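Local coordinates for envelope glycoprotein (PDB 5ZKX) that probably mediates entry of Bourbon virus by fusing viral and host membranes, as a gp64-family class III fusion glycoprotein caught here in its postfusion form, at residues A[45-49]-A[426-430]. Sequence-based numbering, arbitrary orientation.
Sequences IIGYR and FVANS
Ile46 and Tyr48 of strand 45-49 meet Phe426, Val427 and Ser430 on one side of helix 426-430. The two segments run nearly parallel, at 14°. Their axes are 10.1 Å apart at the closest. The nearest CA pairs are Ile46 with Val427 and Tyr48 with Ser430, so one step of two residues along the strand matches three along the helix. Ile46 and Tyr48 point their CB atoms toward the helix, as alternate residues of a strand do.

The ring of Tyr48 is central. Ser430 sits over one face of this ring. Ser430 OG lies 3.4 Å above the plane of the Tyr48 ring, over its centre. Ser430 CB makes a CH-pi contact 4.0 Å from the Tyr48 ring centroid. Phe426 approaches the same ring at its edge, with Phe426 CZ 3.6 Å from Tyr48 CE2. The two ring planes are turned 48° from each other. The centroids of the Tyr48 and Phe426 rings are 5.7 Å apart. The CG of Phe426 is anti to its backbone N (chi1 176°), which carries the ring toward the strand. Phe426 CD2 then lies 4.1 Å from Ile46 CG2. Ile46 CG2 also touches Val427 CG2 at 4.0 Å, and these two side chains cross at about a right angle.

Phe188 and Tyr190 of the neighbouring strand 188-192 extend this packing. Ser430 O accepts a hydrogen bond from Arg142 on strand 134-148.

The contact packs helix 422-437 against a face of the antiparallel sheet. It rests on van der Waals and CH-pi contacts. Ser430 OG is hydrogen-bonded elsewhere, so this buried hydroxyl can lie over the aromatic face with its polar needs met.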
ATOM      1  N   ILE A  45      13.471 -11.150  22.887  1.00 28.23           N
ATOM      2  CA  ILE A  45      14.879 -11.467  22.688  1.00 26.44           C
ATOM      3  C   ILE A  45      14.973 -12.677  21.774  1.00 24.15           C
ATOM      4  O   ILE A  45      14.288 -13.684  21.992  1.00 22.91           O
ATOM      5  CB  ILE A  45      15.603 -11.730  24.021  1.00 30.08           C
ATOM      6  CG1 ILE A  45      15.287 -10.624  25.030  1.00 25.89           C
ATOM      7  CG2 ILE A  45      17.105 -11.814  23.795  1.00 28.35           C
ATOM      8  CD1 ILE A  45      16.092 -10.720  26.308  1.00 29.25           C
ATOM      9  N   ILE A  46      15.808 -12.572  20.745  1.00 27.43           N
ATOM     10  CA  ILE A  46      16.054 -13.659  19.807  1.00 30.95           C
ATOM     11  C   ILE A  46      17.544 -13.955  19.817  1.00 28.92           C
ATOM     12  O   ILE A  46      18.364 -13.041  19.666  1.00 28.35           O
ATOM     13  CB  ILE A  46      15.579 -13.315  18.383  1.00 26.77           C
ATOM     14  CG1 ILE A  46      14.122 -12.862  18.398  1.00 30.39           C
ATOM     15  CG2 ILE A  46      15.745 -14.516  17.465  1.00 21.40           C
ATOM     16  CD1 ILE A  46      13.563 -12.608  17.019  1.00 30.39           C
ATOM     17  N   GLY A  47      17.888 -15.217  20.004  1.00 23.58           N
ATOM     18  CA  GLY A  47      19.277 -15.639  19.984  1.00 21.95           C
ATOM     19  C   GLY A  47      19.441 -16.919  19.201  1.00 21.77           C
ATOM     20  O   GLY A  47      18.647 -17.849  19.333  1.00 22.65           O
ATOM     21  N   TYR A  48      20.476 -16.957  18.372  1.00 21.06           N
ATOM     22  CA  TYR A  48      20.808 -18.161  17.630  1.00 22.58           C
ATOM     23  C   TYR A  48      22.242 -18.572  17.929  1.00 18.81           C
ATOM     24  O   TYR A  48      23.075 -17.755  18.326  1.00 18.96           O
ATOM     25  CB  TYR A  48      20.607 -17.971  16.119  1.00 19.31           C
ATOM     26  CG  TYR A  48      21.569 -17.024  15.444  1.00 16.90           C
ATOM     27  CD1 TYR A  48      22.759 -17.484  14.897  1.00 16.85           C
ATOM     28  CD2 TYR A  48      21.273 -15.675  15.323  1.00 19.46           C
ATOM     29  CE1 TYR A  48      23.634 -16.624  14.268  1.00 17.74           C
ATOM     30  CE2 TYR A  48      22.143 -14.806  14.691  1.00 15.90           C
ATOM     31  CZ  TYR A  48      23.321 -15.287  14.167  1.00 17.68           C
ATOM     32  OH  TYR A  48      24.191 -14.429  13.537  1.00 20.03           O
ATOM     33  N   ARG A  49      22.509 -19.860  17.743  1.00 22.59           N
ATOM     34  CA  ARG A  49      23.844 -20.404  17.923  1.00 23.20           C
ATOM     35  C   ARG A  49      23.929 -21.736  17.201  1.00 24.09           C
ATOM     36  O   ARG A  49      22.992 -22.536  17.249  1.00 23.58           O
ATOM     37  CB  ARG A  49      24.193 -20.586  19.405  1.00 26.31           C
ATOM     38  CG  ARG A  49      25.522 -21.286  19.636  1.00 23.90           C
ATOM     39  CD  ARG A  49      25.892 -21.310  21.104  1.00 27.72           C
ATOM     40  NE  ARG A  49      24.893 -21.997  21.916  1.00 24.35           N
ATOM     41  CZ  ARG A  49      24.811 -21.881  23.236  1.00 25.11           C
ATOM     42  NH1 ARG A  49      25.668 -21.104  23.883  1.00 21.21           N
ATOM     43  NH2 ARG A  49      23.873 -22.537  23.908  1.00 25.26           N
ATOM     44  N   PHE A 426      15.893  -9.831  11.708  1.00 26.93           N
ATOM     45  CA  PHE A 426      17.093 -10.402  12.307  1.00 23.16           C
ATOM     46  C   PHE A 426      17.222 -11.879  11.960  1.00 24.48           C
ATOM     47  O   PHE A 426      18.306 -12.354  11.602  1.00 28.04           O
ATOM     48  CB  PHE A 426      17.053 -10.202  13.823  1.00 28.61           C
ATOM     49  CG  PHE A 426      18.202 -10.838  14.556  1.00 27.79           C
ATOM     50  CD1 PHE A 426      19.418 -10.185  14.661  1.00 22.55           C
ATOM     51  CD2 PHE A 426      18.060 -12.079  15.155  1.00 25.93           C
ATOM     52  CE1 PHE A 426      20.475 -10.763  15.337  1.00 23.09           C
ATOM     53  CE2 PHE A 426      19.112 -12.661  15.832  1.00 25.27           C
ATOM     54  CZ  PHE A 426      20.322 -12.000  15.924  1.00 24.58           C
ATOM     55  N   VAL A 427      16.120 -12.623  12.065  1.00 22.73           N
ATOM     56  CA  VAL A 427      16.143 -14.050  11.754  1.00 16.19           C
ATOM     57  C   VAL A 427      16.472 -14.269  10.283  1.00 17.30           C
ATOM     58  O   VAL A 427      17.321 -15.095   9.933  1.00 21.59           O
ATOM     59  CB  VAL A 427      14.801 -14.699  12.137  1.00 20.16           C
ATOM     60  CG1 VAL A 427      14.631 -16.044  11.442  1.00 21.33           C
ATOM     61  CG2 VAL A 427      14.704 -14.864  13.645  1.00 21.22           C
ATOM     62  N   ALA A 428      15.812 -13.521   9.396  1.00 15.81           N
ATOM     63  CA  ALA A 428      16.010 -13.732   7.966  1.00 18.57           C
ATOM     64  C   ALA A 428      17.434 -13.396   7.544  1.00 19.63           C
ATOM     65  O   ALA A 428      18.003 -14.066   6.675  1.00 23.45           O
ATOM     66  CB  ALA A 428      15.002 -12.905   7.168  1.00 14.64           C
ATOM     67  N   ASN A 429      18.025 -12.363   8.148  1.00 18.79           N
ATOM     68  CA  ASN A 429      19.395 -11.993   7.808  1.00 16.20           C
ATOM     69  C   ASN A 429      20.389 -13.032   8.309  1.00 17.28           C
ATOM     70  O   ASN A 429      21.350 -13.367   7.609  1.00 20.44           O
ATOM     71  CB  ASN A 429      19.724 -10.619   8.386  1.00 15.95           C
ATOM     72  CG  ASN A 429      18.928  -9.504   7.733  1.00 21.97           C
ATOM     73  OD1 ASN A 429      18.501  -9.616   6.582  1.00 23.77           O
ATOM     74  ND2 ASN A 429      18.729  -8.418   8.466  1.00 19.49           N
ATOM     75  N   SER A 430      20.178 -13.544   9.521  1.00 25.28           N
ATOM     76  CA  SER A 430      21.057 -14.572  10.067  1.00 20.57           C
ATOM     77  C   SER A 430      21.063 -15.816   9.187  1.00 26.54           C
ATOM     78  O   SER A 430      22.123 -16.380   8.893  1.00 27.80           O
ATOM     79  CB  SER A 430      20.621 -14.917  11.489  1.00 20.28           C
ATOM     80  OG  SER A 430      20.870 -16.278  11.773  1.00 25.06           O
TER